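Local coordinates for homoserine dehydrogenase (PDB 3ING), which probably catalyses the NADP-dependent interconversion of L-aspartate semialdehyde and L-homoserine, a step in threonine and methionine biosynthesis, at residues F107-K118 / N135-T144; A146-L155 / D283-T291. All coordinates share one frame; numbering follows the deposited sequence.

Contact 1: residues F107-K118 / N135-T144; sequences FESGMNVVTANK and NSKYIRYEAT. With NA (sodium ion), chain B; NDP (NADPH dihydro-nicotinamide-adenine-dinucleotide phosphate), chain C; EDO (1,2-ethanediol), chain H.
Val113 and Val114 of strand 112-115 pair in parallel with Ile139 and Arg140 of strand 139-140. The ladder runs from Tyr138 O to Val113 N (3.0 Å), from Val113 O to Arg140 N, and from Arg140 O to Thr115 N. With helix 119-135 between them, the strands form a beta-alpha-beta unit at one edge of the Rossmann-type sheet. Ahead of the ladder, the Asn112 side chain adds a hydrogen bond. Its OD1 accepts from Tyr138 N at 2.7 Å, with the donor 35° above the carbonyl plane. The Lys137 side chain crosses that of Asn112 at about a right angle and slides past the Phe107 ring, its CB 3.6 Å from Phe107 CD1. Bends at chi2 (-66°) and chi4 (-74°) fold the lysine back, and NZ donates to Asn135 O of its own segment. Its CE lies tightly against Gly110 CA. The Phe107 ring meets Tyr138 O edge-on. Val113 and Ile139 stand on the same face of the sheet and touch through Val113 CG1 and Ile139 CD1 (3.7 Å).

Beyond the strands, a water bridges Thr115 O and Ala143 N. Thr144 CG2 sits against the same Thr115 O at 3.3 Å. Thr144 OG1 turns back to Tyr141 O, which also accepts from Thr144 N. The Lys118 chain stretches out past Thr144, with CG 3.2 Å from Thr144 O. Its NZ forms a salt bridge with Asp213, and its CE lies 3.4 Å from C6N of the nicotinamide ring. Ala143 O approaches C5N of that ring. Glu142 binds the sodium ion through both O and OE2. The polar pairing thus fixes two strand ends side by side, one placing Ala116 to Lys118 at NADPH and the other bringing Ala143 to NADPH and Glu142 to the metal.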
loop_
_atom_site.group_PDB
_atom_site.type_symbol
_atom_site.label_atom_id
_atom_site.label_comp_id
_atom_site.label_asym_id
_atom_site.label_seq_id
_atom_site.Cartn_x
_atom_site.Cartn_y
_atom_site.Cartn_z
ATOM N N PHE A 107 3.442 -3.549 27.300
ATOM C CA PHE A 107 4.378 -2.443 27.159
ATOM C C PHE A 107 5.331 -2.364 28.316
ATOM O O PHE A 107 6.523 -2.093 28.130
ATOM C CB PHE A 107 3.675 -1.084 27.072
ATOM C CG PHE A 107 2.786 -0.903 25.895
ATOM C CD1 PHE A 107 3.106 -1.416 24.639
ATOM C CD2 PHE A 107 1.664 -0.125 26.019
ATOM C CE1 PHE A 107 2.280 -1.213 23.566
ATOM C CE2 PHE A 107 0.837 0.109 24.966
ATOM C CZ PHE A 107 1.132 -0.437 23.720
ATOM N N GLU A 108 4.795 -2.533 29.527
ATOM C CA GLU A 108 5.603 -2.453 30.720
ATOM C C GLU A 108 6.533 -3.638 30.812
ATOM O O GLU A 108 7.523 -3.567 31.504
ATOM C CB GLU A 108 4.731 -2.393 31.990
ATOM C CG GLU A 108 3.910 -1.104 32.059
ATOM C CD GLU A 108 3.003 -0.990 33.277
ATOM O OE1 GLU A 108 2.761 -2.000 33.966
ATOM O OE2 GLU A 108 2.502 0.132 33.494
ATOM N N SER A 109 6.194 -4.737 30.143
ATOM C CA SER A 109 7.028 -5.916 30.141
ATOM C C SER A 109 8.066 -5.881 29.032
ATOM O O SER A 109 8.679 -6.897 28.767
ATOM C CB SER A 109 6.176 -7.156 29.914
ATOM O OG SER A 109 5.310 -7.404 31.002
ATOM N N GLY A 110 8.208 -4.763 28.332
ATOM C CA GLY A 110 9.221 -4.663 27.280
ATOM C C GLY A 110 8.782 -5.131 25.903
ATOM O O GLY A 110 9.620 -5.388 25.022
HETATM N N MSE A 111 7.477 -5.208 25.682
HETATM C CA MSE A 111 6.982 -5.708 24.436
HETATM C C MSE A 111 6.259 -4.651 23.628
HETATM O O MSE A 111 5.671 -3.710 24.192
HETATM C CB MSE A 111 6.015 -6.852 24.693
HETATM C CG MSE A 111 6.604 -8.006 25.449
HETATM SE SE MSE A 111 5.354 -9.464 25.538
HETATM C CE MSE A 111 4.659 -9.311 26.835
ATOM N N ASN A 112 6.294 -4.798 22.298
ATOM C CA ASN A 112 5.375 -4.010 21.455
ATOM C C ASN A 112 4.110 -4.810 21.287
ATOM O O ASN A 112 4.035 -5.959 21.742
ATOM C CB ASN A 112 6.002 -3.667 20.099
ATOM C CG ASN A 112 7.206 -2.794 20.221
ATOM O OD1 ASN A 112 7.177 -1.729 20.857
ATOM N ND2 ASN A 112 8.293 -3.219 19.597
ATOM N N VAL A 113 3.091 -4.211 20.652
ATOM C CA VAL A 113 1.836 -4.873 20.440
ATOM C C VAL A 113 1.356 -4.823 19.019
ATOM O O VAL A 113 1.493 -3.815 18.337
ATOM C CB VAL A 113 0.724 -4.251 21.380
ATOM C CG1 VAL A 113 -0.650 -4.793 21.057
ATOM C CG2 VAL A 113 1.065 -4.535 22.846
ATOM N N VAL A 114 0.775 -5.939 18.575
ATOM C CA VAL A 114 0.025 -5.995 17.324
ATOM C C VAL A 114 -1.394 -6.440 17.656
ATOM O O VAL A 114 -1.581 -7.424 18.367
ATOM C CB VAL A 114 0.615 -6.983 16.341
ATOM C CG1 VAL A 114 -0.329 -7.138 15.194
ATOM C CG2 VAL A 114 2.030 -6.523 15.884
ATOM N N THR A 115 -2.400 -5.727 17.156
ATOM C CA THR A 115 -3.752 -6.111 17.458
ATOM C C THR A 115 -4.656 -6.159 16.232
ATOM O O THR A 115 -4.559 -5.345 15.322
ATOM C CB THR A 115 -4.373 -5.176 18.541
ATOM O OG1 THR A 115 -5.669 -5.687 18.971
ATOM C CG2 THR A 115 -4.517 -3.718 18.024
ATOM N N ALA A 116 -5.537 -7.146 16.251
ATOM C CA ALA A 116 -6.723 -7.263 15.369
ATOM C C ALA A 116 -7.996 -6.815 16.090
ATOM O O ALA A 116 -9.028 -6.577 15.462
ATOM C CB ALA A 116 -6.911 -8.770 14.916
ATOM N N ASN A 117 -7.918 -6.739 17.406
ATOM C CA ASN A 117 -9.053 -6.374 18.244
ATOM C C ASN A 117 -9.223 -4.847 18.210
ATOM O O ASN A 117 -8.269 -4.119 18.418
ATOM C CB ASN A 117 -8.816 -6.954 19.651
ATOM C CG ASN A 117 -9.845 -6.484 20.697
ATOM O OD1 ASN A 117 -10.288 -5.371 20.645
ATOM N ND2 ASN A 117 -10.163 -7.335 21.657
ATOM N N LYS A 118 -10.446 -4.386 17.914
ATOM C CA LYS A 118 -10.760 -2.972 17.715
ATOM C C LYS A 118 -11.216 -2.245 18.959
ATOM O O LYS A 118 -11.263 -1.008 18.964
ATOM C CB LYS A 118 -11.881 -2.865 16.679
ATOM C CG LYS A 118 -11.486 -3.595 15.413
ATOM C CD LYS A 118 -12.659 -4.001 14.553
ATOM C CE LYS A 118 -12.264 -5.222 13.693
ATOM N NZ LYS A 118 -13.414 -5.752 12.907
ATOM N N ASN A 135 6.413 4.016 27.876
ATOM C CA ASN A 135 7.275 2.852 27.901
ATOM C C ASN A 135 8.135 2.757 26.673
ATOM O O ASN A 135 8.911 1.823 26.551
ATOM C CB ASN A 135 6.426 1.588 28.075
ATOM C CG ASN A 135 5.852 1.466 29.450
ATOM O OD1 ASN A 135 6.550 1.080 30.394
ATOM N ND2 ASN A 135 4.551 1.731 29.575
ATOM N N SER A 136 8.034 3.740 25.777
ATOM C CA SER A 136 8.776 3.738 24.494
ATOM C C SER A 136 8.523 2.478 23.647
ATOM O O SER A 136 9.445 1.841 23.109
ATOM C CB SER A 136 10.277 3.953 24.711
ATOM O OG SER A 136 10.507 5.209 25.345
ATOM N N LYS A 137 7.252 2.141 23.508
ATOM C CA LYS A 137 6.876 0.983 22.706
ATOM C C LYS A 137 5.926 1.425 21.647
ATOM O O LYS A 137 5.531 2.605 21.604
ATOM C CB LYS A 137 6.242 -0.116 23.547
ATOM C CG LYS A 137 7.078 -0.597 24.670
ATOM C CD LYS A 137 8.309 -1.295 24.186
ATOM C CE LYS A 137 9.118 -1.798 25.335
ATOM N NZ LYS A 137 9.817 -0.687 26.037
ATOM N N TYR A 138 5.587 0.473 20.770
ATOM C CA TYR A 138 4.705 0.705 19.628
ATOM C C TYR A 138 3.551 -0.248 19.607
ATOM O O TYR A 138 3.641 -1.332 20.172
ATOM C CB TYR A 138 5.471 0.491 18.311
ATOM C CG TYR A 138 6.644 1.420 18.151
ATOM C CD1 TYR A 138 6.462 2.722 17.699
ATOM C CD2 TYR A 138 7.919 1.030 18.492
ATOM C CE1 TYR A 138 7.533 3.600 17.555
ATOM C CE2 TYR A 138 8.996 1.911 18.361
ATOM C CZ TYR A 138 8.792 3.184 17.885
ATOM O OH TYR A 138 9.846 4.065 17.757
ATOM N N ILE A 139 2.473 0.177 18.930
ATOM C CA ILE A 139 1.357 -0.667 18.644
ATOM C C ILE A 139 0.977 -0.522 17.191
ATOM O O ILE A 139 0.904 0.602 16.659
ATOM C CB ILE A 139 0.131 -0.354 19.576
ATOM C CG1 ILE A 139 -1.019 -1.308 19.255
ATOM C CG2 ILE A 139 -0.281 1.166 19.525
ATOM C CD1 ILE A 139 -2.083 -1.445 20.386
ATOM N N ARG A 140 0.754 -1.664 16.529
ATOM C CA ARG A 140 0.232 -1.671 15.167
ATOM C C ARG A 140 -1.099 -2.417 15.144
ATOM O O ARG A 140 -1.387 -3.270 16.005
ATOM C CB ARG A 140 1.245 -2.231 14.143
ATOM C CG ARG A 140 2.528 -1.419 14.006
ATOM C CD ARG A 140 3.370 -1.909 12.762
ATOM N NE ARG A 140 2.655 -1.590 11.530
ATOM C CZ ARG A 140 2.714 -0.404 10.901
ATOM N NH1 ARG A 140 3.469 0.558 11.358
ATOM N NH2 ARG A 140 2.000 -0.188 9.796
ATOM N N TYR A 141 -1.928 -2.034 14.175
ATOM C CA TYR A 141 -3.348 -2.392 14.142
ATOM C C TYR A 141 -3.943 -2.510 12.742
ATOM O O TYR A 141 -5.118 -2.228 12.505
ATOM C CB TYR A 141 -4.100 -1.410 15.049
ATOM C CG TYR A 141 -3.723 0.065 14.884
ATOM C CD1 TYR A 141 -4.325 0.844 13.905
ATOM C CD2 TYR A 141 -2.792 0.671 15.711
ATOM C CE1 TYR A 141 -4.000 2.193 13.746
ATOM C CE2 TYR A 141 -2.472 2.029 15.563
ATOM C CZ TYR A 141 -3.068 2.774 14.566
ATOM O OH TYR A 141 -2.756 4.119 14.399
ATOM N N GLU A 142 -3.136 -3.011 11.813
ATOM C CA GLU A 142 -3.610 -3.210 10.459
ATOM C C GLU A 142 -4.945 -3.935 10.367
ATOM O O GLU A 142 -5.843 -3.513 9.652
ATOM C CB GLU A 142 -2.601 -4.011 9.650
ATOM C CG GLU A 142 -2.957 -4.048 8.152
ATOM C CD GLU A 142 -2.902 -2.653 7.554
ATOM O OE1 GLU A 142 -1.828 -2.043 7.619
ATOM O OE2 GLU A 142 -3.944 -2.172 7.068
ATOM N N ALA A 143 -5.057 -5.056 11.049
ATOM C CA ALA A 143 -6.251 -5.891 10.989
ATOM C C ALA A 143 -7.505 -5.288 11.604
ATOM O O ALA A 143 -8.587 -5.813 11.386
ATOM C CB ALA A 143 -5.948 -7.263 11.654
ATOM N N THR A 144 -7.382 -4.198 12.370
ATOM C CA THR A 144 -8.530 -3.598 13.032
ATOM C C THR A 144 -9.466 -2.836 12.081
ATOM O O THR A 144 -10.585 -2.630 12.449
ATOM C CB THR A 144 -8.117 -2.620 14.147
ATOM O OG1 THR A 144 -7.438 -1.484 13.549
ATOM C CG2 THR A 144 -7.236 -3.345 15.192
HETATM NA NA NA B . -6.492 -3.430 7.077
HETATM P PA NDP C . -13.106 -15.810 17.618
HETATM O O1A NDP C . -13.197 -16.798 16.527
HETATM O O2A NDP C . -14.274 -15.716 18.527
HETATM O O5B NDP C . -11.817 -16.107 18.536
HETATM C C5B NDP C . -11.492 -15.429 19.732
HETATM C C4B NDP C . -10.356 -16.142 20.449
HETATM O O4B NDP C . -10.078 -15.548 21.691
HETATM C C3B NDP C . -10.720 -17.589 20.806
HETATM O O3B NDP C . -9.556 -18.393 20.914
HETATM C C2B NDP C . -11.364 -17.447 22.143
HETATM O O2B NDP C . -11.343 -18.609 22.923
HETATM C C1B NDP C . -10.437 -16.429 22.753
HETATM N N9A NDP C . -11.008 -15.643 23.840
HETATM C C8A NDP C . -12.291 -15.236 24.074
HETATM N N7A NDP C . -12.281 -14.459 25.203
HETATM C C5A NDP C . -11.020 -14.385 25.654
HETATM C C6A NDP C . -10.503 -13.743 26.761
HETATM N N6A NDP C . -11.215 -12.815 27.395
HETATM N N1A NDP C . -9.170 -13.856 26.933
HETATM C C2A NDP C . -8.353 -14.605 26.110
HETATM N N3A NDP C . -8.851 -15.249 24.993
HETATM C C4A NDP C . -10.196 -15.108 24.807
HETATM O O3 NDP C . -12.796 -14.355 17.010
HETATM P PN NDP C . -12.098 -14.041 15.595
HETATM O O1N NDP C . -13.116 -14.171 14.509
HETATM O O2N NDP C . -10.838 -14.844 15.543
HETATM O O5D NDP C . -11.741 -12.462 15.714
HETATM C C5D NDP C . -10.696 -12.147 16.635
HETATM C C4D NDP C . -10.494 -10.635 16.658
HETATM O O4D NDP C . -10.133 -10.233 15.355
HETATM C C3D NDP C . -11.734 -9.853 16.998
HETATM O O3D NDP C . -11.489 -8.789 17.925
HETATM C C2D NDP C . -12.234 -9.346 15.660
HETATM O O2D NDP C . -12.972 -8.158 15.765
HETATM C C1D NDP C . -10.934 -9.148 14.915
HETATM N N1N NDP C . -11.081 -9.133 13.471
HETATM C C2N NDP C . -11.652 -10.208 12.840
HETATM C C3N NDP C . -11.986 -10.184 11.494
HETATM C C7N NDP C . -12.463 -11.430 10.852
HETATM O O7N NDP C . -12.078 -11.622 9.544
HETATM N N7N NDP C . -13.113 -12.372 11.522
HETATM C C4N NDP C . -11.426 -9.107 10.571
HETATM C C5N NDP C . -10.785 -7.999 11.360
HETATM C C6N NDP C . -10.624 -8.063 12.742
HETATM P P2B NDP C . -11.904 -20.023 22.417
HETATM O O1X NDP C . -11.843 -20.802 23.703
HETATM O O2X NDP C . -11.123 -20.574 21.188
HETATM O O3X NDP C . -13.312 -19.725 22.008
HETATM C C1 EDO H . 7.433 4.963 20.917
HETATM O O1 EDO H . 6.665 5.013 22.124
HETATM C C2 EDO H . 8.474 6.066 20.926
HETATM O O2 EDO H . 9.745 5.499 21.266
HETATM O O HOH W 1 9.374 -0.916 29.443
HETATM O O HOH W 2 2.272 2.210 31.506
HETATM O O HOH W 3 -3.048 -6.027 12.922
#

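Contact 2: residues A146-L155 / D283-T291. With NA (sodium ion), chain B; EDO (1,2-ethanediol), chain F.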
loop_
_atom_site.group_PDB
_atom_site.type_symbol
_atom_site.label_atom_id
_atom_site.label_comp_id
_atom_site.label_asym_id
_atom_site.label_seq_id
_atom_site.Cartn_x
_atom_site.Cartn_y
_atom_site.Cartn_z
ATOM N N ALA A 146 -10.854 -3.078 8.038
ATOM C CA ALA A 146 -10.810 -3.779 6.747
ATOM C C ALA A 146 -9.789 -4.896 6.812
ATOM O O ALA A 146 -8.760 -4.878 6.138
ATOM C CB ALA A 146 -10.498 -2.826 5.545
ATOM N N GLY A 147 -10.066 -5.847 7.665
ATOM C CA GLY A 147 -9.242 -7.046 7.838
ATOM C C GLY A 147 -8.016 -7.181 6.961
ATOM O O GLY A 147 -6.933 -6.739 7.305
ATOM N N GLY A 148 -8.201 -7.764 5.798
ATOM C CA GLY A 148 -7.090 -8.087 4.938
ATOM C C GLY A 148 -6.727 -7.059 3.889
ATOM O O GLY A 148 -5.805 -7.279 3.110
ATOM N N VAL A 149 -7.398 -5.925 3.847
ATOM C CA VAL A 149 -7.036 -4.913 2.857
ATOM C C VAL A 149 -5.939 -4.029 3.444
ATOM O O VAL A 149 -6.122 -3.497 4.509
ATOM C CB VAL A 149 -8.227 -4.016 2.464
ATOM C CG1 VAL A 149 -7.769 -3.022 1.400
ATOM C CG2 VAL A 149 -9.395 -4.863 1.941
ATOM N N PRO A 150 -4.802 -3.884 2.760
ATOM C CA PRO A 150 -3.781 -2.964 3.269
ATOM C C PRO A 150 -4.286 -1.533 3.379
ATOM O O PRO A 150 -4.789 -0.952 2.412
ATOM C CB PRO A 150 -2.660 -3.053 2.223
ATOM C CG PRO A 150 -2.887 -4.367 1.547
ATOM C CD PRO A 150 -4.373 -4.564 1.531
ATOM N N LEU A 151 -4.140 -0.957 4.575
ATOM C CA LEU A 151 -4.693 0.330 4.873
ATOM C C LEU A 151 -3.657 1.105 5.684
ATOM O O LEU A 151 -3.082 2.079 5.187
ATOM C CB LEU A 151 -6.034 0.134 5.631
ATOM C CG LEU A 151 -6.996 1.324 5.677
ATOM C CD1 LEU A 151 -8.426 0.915 6.102
ATOM C CD2 LEU A 151 -6.480 2.418 6.547
ATOM N N PHE A 152 -3.382 0.687 6.917
ATOM C CA PHE A 152 -2.457 1.502 7.735
ATOM C C PHE A 152 -1.042 1.417 7.208
ATOM O O PHE A 152 -0.291 2.398 7.280
ATOM C CB PHE A 152 -2.603 1.196 9.228
ATOM C CG PHE A 152 -3.938 1.587 9.762
ATOM C CD1 PHE A 152 -4.330 2.924 9.790
ATOM C CD2 PHE A 152 -4.850 0.643 10.108
ATOM C CE1 PHE A 152 -5.570 3.274 10.209
ATOM C CE2 PHE A 152 -6.091 1.005 10.570
ATOM C CZ PHE A 152 -6.448 2.323 10.615
ATOM N N SER A 153 -0.675 0.285 6.644
ATOM C CA SER A 153 0.666 0.129 6.060
ATOM C C SER A 153 0.809 1.058 4.830
ATOM O O SER A 153 1.905 1.566 4.524
ATOM C CB SER A 153 0.899 -1.327 5.689
ATOM O OG SER A 153 -0.069 -1.901 4.801
ATOM N N VAL A 154 -0.315 1.257 4.125
ATOM C CA VAL A 154 -0.371 2.178 2.955
ATOM C C VAL A 154 -0.218 3.624 3.426
ATOM O O VAL A 154 0.548 4.435 2.865
ATOM C CB VAL A 154 -1.677 1.989 2.200
ATOM C CG1 VAL A 154 -1.889 3.074 1.117
ATOM C CG2 VAL A 154 -1.734 0.550 1.611
ATOM N N LEU A 155 -0.971 3.950 4.462
ATOM C CA LEU A 155 -0.929 5.300 5.038
ATOM C C LEU A 155 0.437 5.563 5.642
ATOM O O LEU A 155 0.943 6.681 5.523
ATOM C CB LEU A 155 -2.036 5.493 6.079
ATOM C CG LEU A 155 -3.499 5.510 5.631
ATOM C CD1 LEU A 155 -4.394 5.573 6.805
ATOM C CD2 LEU A 155 -3.773 6.670 4.718
ATOM N N ASP A 283 -17.706 -10.418 -1.504
ATOM C CA ASP A 283 -16.852 -10.940 -0.418
ATOM C C ASP A 283 -15.665 -10.058 -0.070
ATOM O O ASP A 283 -14.814 -10.443 0.752
ATOM C CB ASP A 283 -16.314 -12.314 -0.794
ATOM C CG ASP A 283 -17.393 -13.343 -0.924
ATOM O OD1 ASP A 283 -18.251 -13.392 -0.030
ATOM O OD2 ASP A 283 -17.400 -14.052 -1.949
ATOM N N GLY A 284 -15.618 -8.864 -0.638
ATOM C CA GLY A 284 -14.460 -8.015 -0.438
ATOM C C GLY A 284 -14.740 -6.772 0.368
ATOM O O GLY A 284 -15.898 -6.477 0.692
ATOM N N LEU A 285 -13.667 -6.030 0.641
ATOM C CA LEU A 285 -13.718 -4.721 1.302
ATOM C C LEU A 285 -12.813 -3.759 0.537
ATOM O O LEU A 285 -12.030 -4.175 -0.329
ATOM C CB LEU A 285 -13.253 -4.843 2.754
ATOM C CG LEU A 285 -14.060 -5.742 3.711
ATOM C CD1 LEU A 285 -13.398 -5.798 5.141
ATOM C CD2 LEU A 285 -15.423 -5.205 3.821
ATOM N N GLY A 286 -12.899 -2.475 0.828
ATOM C CA GLY A 286 -12.048 -1.512 0.138
ATOM C C GLY A 286 -12.370 -0.097 0.510
ATOM O O GLY A 286 -13.345 0.158 1.207
ATOM N N TYR A 287 -11.528 0.815 0.045
ATOM C CA TYR A 287 -11.639 2.205 0.363
ATOM C C TYR A 287 -10.957 3.129 -0.665
ATOM O O TYR A 287 -10.248 2.696 -1.603
ATOM C CB TYR A 287 -11.025 2.465 1.753
ATOM C CG TYR A 287 -9.523 2.198 1.780
ATOM C CD1 TYR A 287 -8.628 3.156 1.394
ATOM C CD2 TYR A 287 -9.024 0.970 2.165
ATOM C CE1 TYR A 287 -7.233 2.919 1.392
ATOM C CE2 TYR A 287 -7.653 0.723 2.157
ATOM C CZ TYR A 287 -6.762 1.707 1.778
ATOM O OH TYR A 287 -5.374 1.462 1.791
ATOM N N GLN A 288 -11.122 4.421 -0.438
ATOM C CA GLN A 288 -10.539 5.436 -1.272
ATOM C C GLN A 288 -9.945 6.492 -0.339
ATOM O O GLN A 288 -10.636 6.931 0.581
ATOM C CB GLN A 288 -11.628 6.041 -2.164
ATOM C CG GLN A 288 -11.176 7.138 -3.077
ATOM C CD GLN A 288 -12.263 7.638 -4.010
ATOM O OE1 GLN A 288 -13.088 8.484 -3.637
ATOM N NE2 GLN A 288 -12.224 7.186 -5.253
ATOM N N ILE A 289 -8.687 6.891 -0.556
ATOM C CA ILE A 289 -8.146 7.998 0.190
ATOM C C ILE A 289 -7.793 9.118 -0.765
ATOM O O ILE A 289 -7.025 8.951 -1.707
ATOM C CB ILE A 289 -6.892 7.670 1.029
ATOM C CG1 ILE A 289 -5.969 6.717 0.286
ATOM C CG2 ILE A 289 -7.290 7.171 2.423
ATOM C CD1 ILE A 289 -4.624 6.636 0.905
ATOM N N GLU A 290 -8.351 10.296 -0.480
ATOM C CA GLU A 290 -8.002 11.543 -1.169
ATOM C C GLU A 290 -6.836 12.201 -0.456
ATOM O O GLU A 290 -6.929 12.439 0.731
ATOM C CB GLU A 290 -9.165 12.531 -1.182
ATOM C CG GLU A 290 -10.441 12.000 -1.743
ATOM C CD GLU A 290 -11.578 13.028 -1.733
ATOM O OE1 GLU A 290 -11.364 14.183 -1.279
ATOM O OE2 GLU A 290 -12.685 12.672 -2.190
ATOM N N THR A 291 -5.763 12.506 -1.198
ATOM C CA THR A 291 -4.516 13.079 -0.663
ATOM C C THR A 291 -4.124 14.313 -1.402
ATOM O O THR A 291 -4.520 14.511 -2.553
ATOM C CB THR A 291 -3.305 12.104 -0.729
ATOM O OG1 THR A 291 -2.743 12.026 -2.064
ATOM C CG2 THR A 291 -3.681 10.722 -0.229
HETATM NA NA NA B . -6.492 -3.430 7.077
HETATM C C1 EDO F . -19.202 -5.924 0.948
HETATM O O1 EDO F . -18.957 -6.241 -0.430
HETATM C C2 EDO F . -19.676 -7.149 1.733
HETATM O O2 EDO F . -18.559 -7.787 2.372
#
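Leu285, just before strand 286-291, points its side chain at the sodium-binding loop that leads into helix 152-157. The strand belongs to the antiparallel five-stranded sheet and pairs there with strands 164-170 and 296-301. Leu285 CD1 rests on Ala146 CA at 3.7 Å. Leu285 CB meets CG2 of Val149, and that methyl also lies 3.5 Å from Leu285 O. After Gly286, a chi1 of 65° tucks Tyr287 CG over its own backbone, flanked by N and C, and the ring stands out toward the loop. Val149 CG1 slides past the ring to meet CE2. Leu151 crosses it obliquely, with its CG 3.6 Å from Tyr287 CE2. Val154 closes on the hydroxyl from the opposite direction. One direct hydrogen bond joins loop and strand: Tyr287 OH donates to Pro150 O at 2.6 Å, in the carbonyl plane and on a lone pair. Ile289 is modelled in two conformers; in one, CD1 comes near Leu155 CD2, so this touch is less certain. The second subunit packs on Pro150 and Val154 through its Ser158. The packing joins the sheet to a metal site that Glu142 and Val145 complete, where Val149 O lies 2.6 Å from the sodium ion and Ala146 O is a further ligand.

Overall arrangement
Contact 1 lies in the nucleotide-binding sheet and is partly buried, with its exposed residues, such as Glu108 and Tyr138, at the end away from NADPH. Contact 2 is buried and joins the antiparallel sheet to a loop and helix start. Contact 1 is held mainly by backbone bonds between neighbouring strands of one sheet. Contact 2 relies on apolar side chains and a single tyrosine bond, as its loop lies across a sheet face. Segment 146-155 follows 135-144 almost directly in the chain, while 283-291 comes much later. The contacts meet at the sodium ion, which takes ligands from both. Glu142 of contact 1 also probably accepts hydrogen bonds from Leu151 N and Ser153 N of contact 2. Both border NADPH, contact 2 through Gly147.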